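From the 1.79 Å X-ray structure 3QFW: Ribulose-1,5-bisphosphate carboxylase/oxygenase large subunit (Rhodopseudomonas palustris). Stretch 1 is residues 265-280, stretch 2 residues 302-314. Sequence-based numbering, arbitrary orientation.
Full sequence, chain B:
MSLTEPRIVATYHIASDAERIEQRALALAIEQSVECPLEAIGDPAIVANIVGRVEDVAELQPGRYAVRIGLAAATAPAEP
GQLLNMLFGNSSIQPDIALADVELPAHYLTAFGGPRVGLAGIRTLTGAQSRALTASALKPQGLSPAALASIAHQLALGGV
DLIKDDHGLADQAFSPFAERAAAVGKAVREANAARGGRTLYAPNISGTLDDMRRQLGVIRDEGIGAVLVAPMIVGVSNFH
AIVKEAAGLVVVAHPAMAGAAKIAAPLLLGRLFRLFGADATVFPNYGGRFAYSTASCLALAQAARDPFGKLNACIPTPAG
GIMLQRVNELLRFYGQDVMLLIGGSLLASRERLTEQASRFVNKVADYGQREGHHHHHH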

# COMPACT_ATOMS: atom_id res chain seq x y z
N ALA B 265 -12.03 -6.94 2.30
CA ALA B 265 -12.40 -6.30 1.03
C ALA B 265 -13.63 -5.41 1.11
O ALA B 265 -13.65 -4.32 0.54
CB ALA B 265 -12.57 -7.34 -0.08
N PRO B 266 -14.67 -5.86 1.81
CA PRO B 266 -15.83 -4.96 1.75
C PRO B 266 -15.51 -3.61 2.38
O PRO B 266 -15.90 -2.57 1.85
CB PRO B 266 -16.92 -5.72 2.53
CG PRO B 266 -16.53 -7.17 2.40
CD PRO B 266 -15.00 -7.16 2.43
N LEU B 267 -14.78 -3.61 3.49
CA LEU B 267 -14.43 -2.37 4.16
C LEU B 267 -13.53 -1.51 3.27
O LEU B 267 -13.74 -0.30 3.14
CB LEU B 267 -13.71 -2.68 5.48
CG LEU B 267 -12.93 -1.51 6.07
CD1 LEU B 267 -13.87 -0.39 6.49
CD2 LEU B 267 -12.07 -1.97 7.26
N LEU B 268 -12.52 -2.13 2.66
CA LEU B 268 -11.52 -1.40 1.89
C LEU B 268 -12.00 -0.96 0.51
O LEU B 268 -12.02 0.24 0.21
CB LEU B 268 -10.23 -2.23 1.76
CG LEU B 268 -9.07 -1.51 1.07
CD1 LEU B 268 -8.74 -0.22 1.78
CD2 LEU B 268 -7.83 -2.43 1.01
N LEU B 269 -12.37 -1.92 -0.32
CA LEU B 269 -12.79 -1.64 -1.70
C LEU B 269 -14.16 -0.99 -1.76
O LEU B 269 -14.46 -0.22 -2.68
CB LEU B 269 -12.83 -2.94 -2.49
CG LEU B 269 -11.57 -3.80 -2.50
CD1 LEU B 269 -11.75 -4.90 -3.53
CD2 LEU B 269 -10.34 -2.97 -2.81
N GLY B 270 -15.01 -1.34 -0.80
CA GLY B 270 -16.34 -0.78 -0.73
C GLY B 270 -16.37 0.54 0.01
O GLY B 270 -16.48 1.60 -0.60
N ARG B 271 -16.25 0.49 1.33
CA ARG B 271 -16.49 1.66 2.15
C ARG B 271 -15.39 2.70 2.02
O ARG B 271 -15.64 3.85 1.68
CB ARG B 271 -16.69 1.26 3.62
CG ARG B 271 -16.72 2.43 4.60
CD ARG B 271 -17.29 2.03 5.95
NE ARG B 271 -18.75 1.93 5.88
CZ ARG B 271 -19.53 1.66 6.92
NH1 ARG B 271 -19.00 1.44 8.12
NH2 ARG B 271 -20.85 1.61 6.76
N LEU B 272 -14.15 2.28 2.28
CA LEU B 272 -13.05 3.24 2.32
C LEU B 272 -12.77 3.85 0.95
O LEU B 272 -12.56 5.06 0.84
CB LEU B 272 -11.80 2.61 2.91
CG LEU B 272 -11.91 2.24 4.40
CD1 LEU B 272 -10.59 1.66 4.90
CD2 LEU B 272 -12.32 3.44 5.26
N PHE B 273 -12.71 3.02 -0.09
CA PHE B 273 -12.51 3.53 -1.45
C PHE B 273 -13.59 4.57 -1.80
O PHE B 273 -13.28 5.66 -2.30
CB PHE B 273 -12.50 2.38 -2.47
CG PHE B 273 -11.14 1.71 -2.64
CD1 PHE B 273 -10.11 1.91 -1.71
CD2 PHE B 273 -10.91 0.87 -3.72
CE1 PHE B 273 -8.88 1.28 -1.89
CE2 PHE B 273 -9.67 0.26 -3.90
CZ PHE B 273 -8.66 0.46 -2.99
N ARG B 274 -14.85 4.23 -1.53
CA ARG B 274 -16.00 5.14 -1.69
C ARG B 274 -15.81 6.44 -0.90
O ARG B 274 -15.96 7.54 -1.44
CB ARG B 274 -17.27 4.43 -1.24
CG ARG B 274 -18.54 5.32 -1.18
CD ARG B 274 -19.69 4.57 -0.54
NE ARG B 274 -20.95 5.32 -0.54
CZ ARG B 274 -22.07 4.85 -0.01
NH1 ARG B 274 -22.07 3.65 0.55
NH2 ARG B 274 -23.18 5.58 -0.03
N LEU B 275 -15.48 6.31 0.38
CA LEU B 275 -15.23 7.45 1.25
C LEU B 275 -14.21 8.40 0.61
O LEU B 275 -14.38 9.62 0.59
CB LEU B 275 -14.69 6.97 2.61
CG LEU B 275 -14.34 8.01 3.67
CD1 LEU B 275 -15.61 8.67 4.21
CD2 LEU B 275 -13.55 7.41 4.83
N PHE B 276 -13.12 7.82 0.08
CA PHE B 276 -12.03 8.61 -0.47
C PHE B 276 -12.30 9.19 -1.87
O PHE B 276 -11.55 10.05 -2.33
CB PHE B 276 -10.73 7.80 -0.48
CG PHE B 276 -10.23 7.47 0.90
CD1 PHE B 276 -10.49 8.32 1.97
CD2 PHE B 276 -9.54 6.29 1.15
CE1 PHE B 276 -10.03 8.01 3.25
CE2 PHE B 276 -9.09 5.98 2.42
CZ PHE B 276 -9.34 6.84 3.47
N GLY B 277 -13.35 8.70 -2.53
CA GLY B 277 -13.83 9.31 -3.76
C GLY B 277 -14.07 8.42 -4.97
O GLY B 277 -14.32 8.92 -6.07
N ALA B 278 -14.00 7.10 -4.80
CA ALA B 278 -14.20 6.21 -5.93
C ALA B 278 -15.68 6.24 -6.37
O ALA B 278 -16.58 6.08 -5.54
CB ALA B 278 -13.77 4.81 -5.58
N ASP B 279 -15.94 6.43 -7.66
CA ASP B 279 -17.31 6.39 -8.17
C ASP B 279 -17.70 4.98 -8.57
O ASP B 279 -18.89 4.61 -8.51
CB ASP B 279 -17.48 7.33 -9.35
CG ASP B 279 -17.15 8.76 -9.00
OD1 ASP B 279 -17.87 9.35 -8.17
OD2 ASP B 279 -16.17 9.28 -9.55
N ALA B 280 -16.72 4.19 -8.98
CA ALA B 280 -16.93 2.77 -9.19
C ALA B 280 -15.77 2.02 -8.56
O ALA B 280 -14.68 2.57 -8.41
CB ALA B 280 -17.05 2.43 -10.67
N GLN B 302 -22.83 -3.86 -0.78
CA GLN B 302 -23.64 -3.06 0.13
C GLN B 302 -22.84 -1.90 0.74
O GLN B 302 -23.36 -0.79 0.90
CB GLN B 302 -24.23 -3.93 1.25
CG GLN B 302 -25.24 -4.95 0.74
CD GLN B 302 -25.58 -6.02 1.77
OE1 GLN B 302 -24.88 -6.18 2.77
NE2 GLN B 302 -26.65 -6.76 1.52
N ALA B 303 -21.58 -2.15 1.07
CA ALA B 303 -20.74 -1.09 1.59
C ALA B 303 -20.59 0.02 0.54
O ALA B 303 -20.52 1.20 0.88
CB ALA B 303 -19.39 -1.65 1.99
N ALA B 304 -20.56 -0.37 -0.73
CA ALA B 304 -20.41 0.61 -1.80
C ALA B 304 -21.69 1.44 -2.02
O ALA B 304 -21.61 2.63 -2.32
CB ALA B 304 -20.02 -0.08 -3.08
N ARG B 305 -22.84 0.80 -1.84
CA ARG B 305 -24.13 1.34 -2.28
C ARG B 305 -24.99 1.97 -1.20
O ARG B 305 -25.74 2.92 -1.47
CB ARG B 305 -24.99 0.23 -2.84
CG ARG B 305 -24.62 -0.41 -4.12
CD ARG B 305 -25.56 -1.58 -4.25
NE ARG B 305 -25.36 -2.38 -5.44
CZ ARG B 305 -25.71 -3.66 -5.53
NH1 ARG B 305 -26.24 -4.28 -4.48
NH2 ARG B 305 -25.49 -4.32 -6.65
N ASP B 306 -24.96 1.39 -0.01
CA ASP B 306 -25.95 1.71 1.01
C ASP B 306 -25.74 3.08 1.65
O ASP B 306 -24.68 3.69 1.50
CB ASP B 306 -26.00 0.60 2.07
CG ASP B 306 -26.52 -0.71 1.50
OD1 ASP B 306 -27.06 -0.70 0.37
OD2 ASP B 306 -26.40 -1.76 2.17
N PRO B 307 -26.76 3.59 2.36
CA PRO B 307 -26.60 4.87 3.05
C PRO B 307 -25.31 4.90 3.86
O PRO B 307 -24.98 3.93 4.54
CB PRO B 307 -27.82 4.91 3.97
CG PRO B 307 -28.87 4.14 3.21
CD PRO B 307 -28.10 3.00 2.58
N PHE B 308 -24.61 6.02 3.78
CA PHE B 308 -23.30 6.21 4.40
C PHE B 308 -23.17 7.72 4.56
O PHE B 308 -22.79 8.42 3.62
CB PHE B 308 -22.23 5.64 3.46
CG PHE B 308 -20.83 5.64 4.03
CD1 PHE B 308 -20.58 5.24 5.34
CD2 PHE B 308 -19.76 6.01 3.24
CE1 PHE B 308 -19.28 5.23 5.85
CE2 PHE B 308 -18.45 6.00 3.75
CZ PHE B 308 -18.23 5.61 5.05
N GLY B 309 -23.54 8.23 5.73
CA GLY B 309 -23.76 9.66 5.88
C GLY B 309 -24.56 10.24 4.71
O GLY B 309 -25.51 9.62 4.22
N LYS B 310 -24.15 11.42 4.25
CA LYS B 310 -24.73 12.07 3.09
C LYS B 310 -23.98 11.75 1.79
O LYS B 310 -24.16 12.45 0.79
CB LYS B 310 -24.73 13.59 3.30
CG LYS B 310 -25.77 14.08 4.30
CD LYS B 310 -25.44 15.48 4.80
CE LYS B 310 -24.32 15.45 5.84
NZ LYS B 310 -23.97 16.81 6.36
N LEU B 311 -23.16 10.70 1.79
CA LEU B 311 -22.28 10.41 0.66
C LEU B 311 -22.93 9.65 -0.49
O LEU B 311 -23.71 8.73 -0.27
CB LEU B 311 -21.05 9.62 1.14
CG LEU B 311 -20.26 10.36 2.22
CD1 LEU B 311 -18.95 9.65 2.47
CD2 LEU B 311 -20.03 11.79 1.80
N ASN B 312 -22.58 10.02 -1.72
CA ASN B 312 -23.05 9.29 -2.89
C ASN B 312 -22.66 7.82 -2.84
O ASN B 312 -21.64 7.45 -2.23
CB ASN B 312 -22.49 9.92 -4.18
CG ASN B 312 -23.12 11.25 -4.50
OD1 ASN B 312 -24.28 11.50 -4.17
ND2 ASN B 312 -22.36 12.12 -5.16
N ALA B 313 -23.46 6.98 -3.49
CA ALA B 313 -23.13 5.57 -3.66
C ALA B 313 -22.01 5.42 -4.69
O ALA B 313 -21.81 6.29 -5.53
CB ALA B 313 -24.38 4.80 -4.12
N CYS B 314 -21.27 4.31 -4.59
CA CYS B 314 -20.21 3.95 -5.53
C CYS B 314 -20.68 2.67 -6.22
O CYS B 314 -21.19 1.78 -5.55
CB CYS B 314 -18.90 3.69 -4.73
SG CYS B 314 -17.53 2.87 -5.61
O HOH W 1 -20.15 2.34 3.47
O HOH W 2 -22.77 2.32 4.66

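The contact, which buries 733 Å² summed over both sides, is shaped around one long projection. R274 leaves the first helix with CA-to-CB pointing toward the second stretch and chi1 to chi3 all t (173°, -172°, -176°), so the side chain is fully extended, and 170 Å² of the residue is covered. Its guanidinium fills a hollow lined by main-chain carbonyls where the second helix ends and the chain curls back. Near the plane of the group, R274 NE donates to N312 O at 2.8 Å, R274 NH1 to A303 O at 2.9 Å and to D306 O at 2.8 Å, and R274 NH2 to D306 O at 2.9 Å and to L311 O at 3.2 Å; a weak bond joins R274 NH2 to N312 O at 3.3 Å. Proximity alone would mislead at A304: A304 O lies 3.1 Å from R274 NH1 but over a face of the guanidinium, at a poor angle, and instead accepts from C314 N at 2.8 Å, a backbone bond that fastens the second stretch to itself beside the pocket. A313 CA covers the same face as A304 O, and F308 CB covers the opposite one. An arginine suits this place because its planar group offers several N-H donors to carbonyls spread around its edge.

A shallower fit lies one turn back along the first helix. A303 points its methyl at the helix backbone, with A303 CB 3.6 Å from P266 O and 4.2 Å from G270 CA. G270 provides the room: an ideal CB there would sit 2.9 Å from A303 CB and 2.5 Å from P266 O, both clashes. The helix is also widened here by a pi-type turn, in which R271 N bonds to P266 O at 3.1 Å.

F308, chi1 t, points toward the first helix. R271 NE approaches F308 CE1 to 3.3 Å over one face of the R271 guanidinium, while L275 CD1 meets F308 CE2 and L311 CD1, each at 3.9 Å, closing an apolar patch. Two waters extend the R271 contact: water 1 accepts from R271 NE (2.8 Å) and donates to A303 O (2.9 Å); water 2 accepts from R271 NH2 (2.9 Å) and donates to P307 O (2.7 Å).

Beyond the helix end, where G277 adopts a positive phi, C314 points toward the first stretch. The compact C314 SG packs 4.2 Å from A278 CB and 3.5 Å from A280 C, and C314 CA makes a CA-H...O contact with D279 O at 3.3 Å.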